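Magnesium transporter MgtE (Enterococcus faecalis, PDB 2OUX) probably transports magnesium ions across the cell membrane as a homodimer, its cytosolic part, to which this chain belongs, binding several magnesium ions. Local coordinates at residues G246-V250 / D251-D255; E221-A224 / Q225-D229; L14-E17 / T18-N21. All blocks are in the same frame, centred on the assembly; numbering follows the deposited sequence.

Interactions 1 and 2 belong to the second CBS domain and touch each other: Ile253 and Val250 of 246-255 pack on Ile227 and Ala224 of helix 220-230. Both also reach the second subunit, and each holds a magnesium ligand of a different kind, a carboxylate in interaction 1 and a backbone carbonyl at a helix end in interaction 2. Interaction 1 is the most buried of the three, while interaction 2 has one buried side and one open side. Interaction 3, on helix 8-20 of the all-helical N-terminal region, lies apart, its centre about 35 Å from that of interaction 1; its chemistry is helix bonding and leucine packing, without metal.

Interaction 1 of 3, residues G246-V250 / D251-D255. With MG (magnesium ion), chain F.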
loop_
_atom_site.group_PDB
_atom_site.type_symbol
_atom_site.label_atom_id
_atom_site.label_comp_id
_atom_site.label_asym_id
_atom_site.label_seq_id
_atom_site.Cartn_x
_atom_site.Cartn_y
_atom_site.Cartn_z
ATOM N N GLY A 246 11.737 6.863 -10.968
ATOM C CA GLY A 246 11.226 5.628 -10.413
ATOM C C GLY A 246 10.311 5.857 -9.227
ATOM O O GLY A 246 9.874 6.981 -8.961
ATOM N N ILE A 247 10.013 4.777 -8.517
ATOM C CA ILE A 247 9.156 4.848 -7.350
ATOM C C ILE A 247 9.728 3.998 -6.240
ATOM O O ILE A 247 10.421 3.013 -6.492
ATOM C CB ILE A 247 7.739 4.314 -7.641
ATOM C CG1 ILE A 247 7.838 2.921 -8.275
ATOM C CG2 ILE A 247 6.973 5.298 -8.524
ATOM C CD1 ILE A 247 6.512 2.191 -8.354
ATOM N N VAL A 248 9.420 4.389 -5.013
ATOM C CA VAL A 248 9.848 3.663 -3.831
ATOM C C VAL A 248 8.535 3.210 -3.201
ATOM O O VAL A 248 7.669 4.031 -2.913
ATOM C CB VAL A 248 10.622 4.586 -2.868
ATOM C CG1 VAL A 248 10.804 3.922 -1.544
ATOM C CG2 VAL A 248 11.969 4.927 -3.460
ATOM N N THR A 249 8.399 1.905 -2.989
ATOM C CA THR A 249 7.182 1.328 -2.441
ATOM C C THR A 249 7.201 1.103 -0.936
ATOM O O THR A 249 8.252 0.883 -0.351
ATOM C CB THR A 249 6.871 0.007 -3.159
ATOM O OG1 THR A 249 7.993 -0.879 -3.044
ATOM C CG2 THR A 249 6.614 0.273 -4.629
ATOM N N VAL A 250 6.021 1.134 -0.319
ATOM C CA VAL A 250 5.928 0.973 1.123
ATOM C C VAL A 250 6.503 -0.332 1.664
ATOM O O VAL A 250 7.001 -0.370 2.785
ATOM C CB VAL A 250 4.467 1.114 1.627
ATOM C CG1 VAL A 250 3.616 -0.082 1.184
ATOM C CG2 VAL A 250 4.456 1.241 3.129
ATOM N N ASP A 251 6.429 -1.407 0.888
ATOM C CA ASP A 251 6.956 -2.680 1.372
ATOM C C ASP A 251 8.469 -2.629 1.568
ATOM O O ASP A 251 8.993 -3.236 2.504
ATOM C CB ASP A 251 6.594 -3.822 0.424
ATOM C CG ASP A 251 7.061 -3.575 -0.983
ATOM O OD1 ASP A 251 7.768 -4.454 -1.525
ATOM O OD2 ASP A 251 6.719 -2.508 -1.548
ATOM N N ASP A 252 9.168 -1.913 0.691
ATOM C CA ASP A 252 10.615 -1.787 0.825
ATOM C C ASP A 252 10.967 -0.790 1.931
ATOM O O ASP A 252 11.966 -0.951 2.631
ATOM C CB ASP A 252 11.246 -1.332 -0.481
ATOM C CG ASP A 252 11.169 -2.382 -1.562
ATOM O OD1 ASP A 252 11.193 -3.605 -1.261
ATOM O OD2 ASP A 252 11.106 -1.963 -2.724
ATOM N N ILE A 253 10.137 0.234 2.094
ATOM C CA ILE A 253 10.379 1.221 3.134
ATOM C C ILE A 253 10.301 0.554 4.491
ATOM O O ILE A 253 11.017 0.925 5.415
ATOM C CB ILE A 253 9.360 2.383 3.042
ATOM C CG1 ILE A 253 9.868 3.389 2.016
ATOM C CG2 ILE A 253 9.159 3.066 4.399
ATOM C CD1 ILE A 253 8.858 3.634 0.887
ATOM N N ILE A 254 9.428 -0.434 4.621
ATOM C CA ILE A 254 9.332 -1.118 5.888
ATOM C C ILE A 254 10.665 -1.798 6.198
ATOM O O ILE A 254 11.123 -1.770 7.341
ATOM C CB ILE A 254 8.179 -2.143 5.893
ATOM C CG1 ILE A 254 6.841 -1.395 6.050
ATOM C CG2 ILE A 254 8.386 -3.150 7.024
ATOM C CD1 ILE A 254 5.601 -2.224 5.843
ATOM N N ASP A 255 11.296 -2.391 5.183
ATOM C CA ASP A 255 12.583 -3.055 5.397
ATOM C C ASP A 255 13.621 -2.008 5.775
ATOM O O ASP A 255 14.465 -2.236 6.636
ATOM C CB ASP A 255 13.053 -3.799 4.142
ATOM C CG ASP A 255 12.224 -5.039 3.842
ATOM O OD1 ASP A 255 11.542 -5.557 4.749
ATOM O OD2 ASP A 255 12.266 -5.506 2.691
HETATM MG MG MG F . 10.621 -3.058 -4.535
HETATM O O HOH W 1 10.836 0.221 -3.716
HETATM O O HOH W 2 8.783 -3.860 -3.899
HETATM O O HOH W 3 9.650 -1.337 -5.607
HETATM O O HOH W 4 11.506 -5.060 -3.467
HETATM O O HOH W 5 10.363 -4.504 -6.331
#
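Ile253 N reaches back to Thr249 O at 3.2 Å where strand 244-249 runs straight into helix 250-262, the short axes of 246-249 and 251-255 standing at 61° to each other. Ile254 N to Val250 O, 3.0 Å, adds the next bond of the first helical turn. Thr249 sits at the N-cap, yet its hydroxyl caps no amide. With OG1 set between the backbone N and the carbonyl carbon (chi1 56°), it donates instead to the Asp251 carboxylate: Thr249 OG1 to Asp251 OD2 is 2.6 Å, on the syn side and 30° out of the carboxylate plane. Two waters of the magnesium shell donate to that same OG1, and one of them also donates to Asp251 OD1 at 2.6 Å. Asp252 binds the ion directly, OD2 lying 2.2 Å from the magnesium. Asp99, from the helical N-terminal domain, is the other protein ligand. On the inner side of the turn, Val250 and Ile253 pack on Ile227 of helix 220-230, and Val250 also meets Ile254 of the second subunit. The ion thus keeps four waters and two carboxylates, with Thr249 and Asp251 forming a second shell that orients water; this is consistent with hydrated magnesium screening the negative charge where the N-terminal and CBS domains meet.

Interaction 2 of 3, residues E221-A224 / Q225-D229; sequences EDVA and QTIRD. With MG (magnesium ion), chain C.
Ala224 and Arg228 meet one turn apart in helix 220-230: Arg228 N donates to Ala224 O at 2.9 Å, and Arg228 CB lies 3.3 Å from the same oxygen. Bends at chi2 and chi3 fold the arginine back along the helix, bringing Arg228 NH2 to 4.2 Å from Ala224 CB. The stronger hold on the guanidinium comes from the dimer partner, where Asp258 of the second subunit makes a salt bridge with NH1. Ala224 itself also packs on Ile253 of helix 250-262.

Gln225 takes its place in the helix through Gln225 N to Glu221 O, 3.0 Å, and its CB comes within 3.4 Å of Asp222 O. Its CG is anti to the backbone N (chi1 -172°) and the chain bends at chi2, which lays the amide between Arg228 and Asp229. There OE1 accepts a weak bond from Arg228 NH2 and NE2 gives weak ones to both oxygens of Asp229, a lightly held polar strip on the more open side of the helix.

Val223 belongs to the buried side. Val223 and Ile227 lie side by side, pointing the same way. Val223 continues onto Val248 of strand 244-249, so the helix of this beta-alpha-beta unit is seated on its neighbours by branched aliphatic side chains.

Near the last turn Arg228 O binds magnesium at 2.0 Å, beside four waters and Asp231. Arg228 O lies near the C-terminal end of the helix, the negative end of its dipole, which probably suits a cation and strengthens this metal site, while the Arg228 side chain turns its charge toward the second subunit.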
loop_
_atom_site.group_PDB
_atom_site.type_symbol
_atom_site.label_atom_id
_atom_site.label_comp_id
_atom_site.label_asym_id
_atom_site.label_seq_id
_atom_site.Cartn_x
_atom_site.Cartn_y
_atom_site.Cartn_z
ATOM N N GLU A 221 15.988 7.440 4.997
ATOM C CA GLU A 221 15.220 7.792 6.188
ATOM C C GLU A 221 14.227 8.918 5.900
ATOM O O GLU A 221 13.113 8.926 6.431
ATOM C CB GLU A 221 16.147 8.181 7.353
ATOM C CG GLU A 221 16.634 6.974 8.178
ATOM C CD GLU A 221 17.248 7.350 9.535
ATOM O OE1 GLU A 221 18.327 7.988 9.556
ATOM O OE2 GLU A 221 16.650 7.000 10.580
ATOM N N ASP A 222 14.627 9.869 5.061
ATOM C CA ASP A 222 13.742 10.978 4.723
ATOM C C ASP A 222 12.608 10.451 3.859
ATOM O O ASP A 222 11.454 10.859 4.010
ATOM C CB ASP A 222 14.498 12.089 3.980
ATOM C CG ASP A 222 15.556 12.754 4.845
ATOM O OD1 ASP A 222 15.308 12.937 6.059
ATOM O OD2 ASP A 222 16.631 13.102 4.312
ATOM N N VAL A 223 12.947 9.535 2.959
ATOM C CA VAL A 223 11.956 8.938 2.085
ATOM C C VAL A 223 10.943 8.207 2.945
ATOM O O VAL A 223 9.739 8.368 2.773
ATOM C CB VAL A 223 12.616 7.965 1.103
ATOM C CG1 VAL A 223 11.559 7.177 0.330
ATOM C CG2 VAL A 223 13.489 8.754 0.143
ATOM N N ALA A 224 11.438 7.415 3.885
ATOM C CA ALA A 224 10.580 6.665 4.788
ATOM C C ALA A 224 9.652 7.611 5.547
ATOM O O ALA A 224 8.480 7.297 5.763
ATOM C CB ALA A 224 11.432 5.882 5.765
ATOM N N GLN A 225 10.174 8.771 5.946
ATOM C CA GLN A 225 9.372 9.732 6.700
ATOM C C GLN A 225 8.216 10.262 5.855
ATOM O O GLN A 225 7.111 10.475 6.359
ATOM C CB GLN A 225 10.243 10.900 7.189
ATOM C CG GLN A 225 9.527 11.850 8.154
ATOM C CD GLN A 225 8.995 11.128 9.380
ATOM O OE1 GLN A 225 9.676 10.279 9.951
ATOM N NE2 GLN A 225 7.784 11.472 9.795
ATOM N N THR A 226 8.477 10.476 4.568
ATOM C CA THR A 226 7.454 10.962 3.658
ATOM C C THR A 226 6.347 9.915 3.544
ATOM O O THR A 226 5.160 10.240 3.549
ATOM C CB THR A 226 8.055 11.248 2.248
ATOM O OG1 THR A 226 8.937 12.374 2.324
ATOM C CG2 THR A 226 6.953 11.552 1.223
ATOM N N ILE A 227 6.743 8.651 3.463
ATOM C CA ILE A 227 5.782 7.565 3.329
ATOM C C ILE A 227 4.964 7.448 4.601
ATOM O O ILE A 227 3.771 7.139 4.576
ATOM C CB ILE A 227 6.496 6.212 3.052
ATOM C CG1 ILE A 227 7.059 6.191 1.628
ATOM C CG2 ILE A 227 5.497 5.074 3.186
ATOM C CD1 ILE A 227 7.675 7.506 1.191
ATOM N N ARG A 228 5.633 7.697 5.718
ATOM C CA ARG A 228 5.031 7.625 7.039
ATOM C C ARG A 228 4.026 8.757 7.204
ATOM O O ARG A 228 2.903 8.544 7.621
ATOM C CB ARG A 228 6.146 7.725 8.089
ATOM C CG ARG A 228 5.786 7.273 9.494
ATOM C CD ARG A 228 6.938 6.457 10.096
ATOM N NE ARG A 228 8.239 7.025 9.756
ATOM C CZ ARG A 228 9.409 6.464 10.042
ATOM N NH1 ARG A 228 9.452 5.303 10.682
ATOM N NH2 ARG A 228 10.541 7.069 9.688
ATOM N N ASP A 229 4.425 9.971 6.852
ATOM C CA ASP A 229 3.530 11.121 6.981
ATOM C C ASP A 229 2.331 11.125 6.037
ATOM O O ASP A 229 1.211 11.373 6.459
ATOM C CB ASP A 229 4.306 12.418 6.768
ATOM C CG ASP A 229 5.296 12.692 7.877
ATOM O OD1 ASP A 229 5.011 12.304 9.032
ATOM O OD2 ASP A 229 6.344 13.310 7.595
HETATM MG MG MG C . 1.634 7.284 8.553
HETATM O O HOH W 6 0.405 9.260 8.934
HETATM O O HOH W 7 2.731 7.624 10.486
HETATM O O HOH W 8 2.247 5.254 8.398
HETATM O O HOH W 9 0.088 6.571 9.784
#

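Interaction 3 of 3, residues L14-E17 / T18-N21; sequences LLLE and TLKN
Thr18 meets Leu14 and Leu15 one turn back: its N donates to Leu14 O at 3.1 Å, while OG1 donates to Leu15 O at 3.0 Å. The hydroxyl can bend back onto the helix because OG1 sits between the backbone N and the carbonyl carbon (chi1 76°). Leu19 N reaches that same Leu15 O, also at 3.0 Å, so the oxygen accepts two bonds, both from one face of its plane. Leu19 CD2 comes to 4.5 Å from Leu16 CD2, and the Leu19 side chain goes on to Leu46 and helix 48-57. Lys20 N bonds Leu16 O at 2.9 Å; its side chain stays outside, with Lys20 NZ 4.1 Å from Glu17 OE2, too far apart for a salt bridge, though their charges probably attract. Asn21 closes the series, its N meeting Glu17 O at 2.8 Å in a nearly straight bond (169°) as the chain leaves the helix. Leu15, Thr18 and Leu19 all rest on Phe27 of helix 24-31, whereas Glu17 and Lys20 are exposed. These are the last two turns of an amphipathic helix, packed by its leucine side into the all-helical N-terminal region of MgtE.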
loop_
_atom_site.group_PDB
_atom_site.type_symbol
_atom_site.label_atom_id
_atom_site.label_comp_id
_atom_site.label_asym_id
_atom_site.label_seq_id
_atom_site.Cartn_x
_atom_site.Cartn_y
_atom_site.Cartn_z
ATOM N N LEU A 14 2.764 -32.035 0.294
ATOM C CA LEU A 14 2.144 -32.483 -0.946
ATOM C C LEU A 14 3.007 -31.991 -2.100
ATOM O O LEU A 14 3.289 -32.728 -3.044
ATOM C CB LEU A 14 0.733 -31.902 -1.086
ATOM C CG LEU A 14 -0.474 -32.627 -0.472
ATOM C CD1 LEU A 14 -0.290 -32.866 1.028
ATOM C CD2 LEU A 14 -1.704 -31.784 -0.736
ATOM N N LEU A 15 3.421 -30.731 -2.008
ATOM C CA LEU A 15 4.258 -30.107 -3.026
ATOM C C LEU A 15 5.554 -30.885 -3.236
ATOM O O LEU A 15 5.942 -31.149 -4.371
ATOM C CB LEU A 15 4.598 -28.675 -2.621
ATOM C CG LEU A 15 4.206 -27.516 -3.534
ATOM C CD1 LEU A 15 4.842 -26.244 -2.984
ATOM C CD2 LEU A 15 4.676 -27.760 -4.957
ATOM N N LEU A 16 6.225 -31.234 -2.141
ATOM C CA LEU A 16 7.482 -31.990 -2.212
ATOM C C LEU A 16 7.294 -33.323 -2.932
ATOM O O LEU A 16 8.179 -33.785 -3.649
ATOM C CB LEU A 16 8.037 -32.258 -0.806
ATOM C CG LEU A 16 9.288 -31.467 -0.389
ATOM C CD1 LEU A 16 9.632 -31.752 1.074
ATOM C CD2 LEU A 16 10.451 -31.835 -1.289
ATOM N N GLU A 17 6.138 -33.941 -2.725
ATOM C CA GLU A 17 5.857 -35.217 -3.357
ATOM C C GLU A 17 5.637 -35.089 -4.859
ATOM O O GLU A 17 6.168 -35.888 -5.629
ATOM C CB GLU A 17 4.651 -35.882 -2.688
ATOM C CG GLU A 17 5.011 -36.603 -1.393
ATOM C CD GLU A 17 5.979 -37.766 -1.621
ATOM O OE1 GLU A 17 5.600 -38.733 -2.318
ATOM O OE2 GLU A 17 7.119 -37.714 -1.106
ATOM N N THR A 18 4.869 -34.092 -5.285
ATOM C CA THR A 18 4.632 -33.922 -6.713
ATOM C C THR A 18 5.976 -33.626 -7.358
ATOM O O THR A 18 6.215 -33.969 -8.515
ATOM C CB THR A 18 3.681 -32.747 -7.020
ATOM O OG1 THR A 18 4.383 -31.510 -6.864
ATOM C CG2 THR A 18 2.480 -32.768 -6.084
ATOM N N LEU A 19 6.855 -32.989 -6.592
ATOM C CA LEU A 19 8.180 -32.638 -7.073
ATOM C C LEU A 19 9.005 -33.894 -7.304
ATOM O O LEU A 19 9.555 -34.097 -8.388
ATOM C CB LEU A 19 8.877 -31.729 -6.059
ATOM C CG LEU A 19 10.230 -31.143 -6.459
ATOM C CD1 LEU A 19 10.122 -30.474 -7.827
ATOM C CD2 LEU A 19 10.679 -30.139 -5.401
ATOM N N LYS A 20 9.088 -34.740 -6.279
ATOM C CA LYS A 20 9.850 -35.979 -6.378
ATOM C C LYS A 20 9.280 -36.886 -7.472
ATOM O O LYS A 20 10.016 -37.357 -8.338
ATOM C CB LYS A 20 9.866 -36.697 -5.021
ATOM C CG LYS A 20 10.600 -35.905 -3.940
ATOM C CD LYS A 20 10.536 -36.575 -2.576
ATOM C CE LYS A 20 11.229 -37.938 -2.569
ATOM N NZ LYS A 20 11.157 -38.603 -1.230
ATOM N N ASN A 21 7.969 -37.116 -7.443
ATOM C CA ASN A 21 7.326 -37.953 -8.454
ATOM C C ASN A 21 7.372 -37.297 -9.826
ATOM O O ASN A 21 6.797 -37.807 -10.783
ATOM C CB ASN A 21 5.867 -38.219 -8.086
ATOM C CG ASN A 21 5.728 -39.087 -6.858
ATOM O OD1 ASN A 21 4.617 -39.393 -6.425
ATOM N ND2 ASN A 21 6.857 -39.491 -6.288
#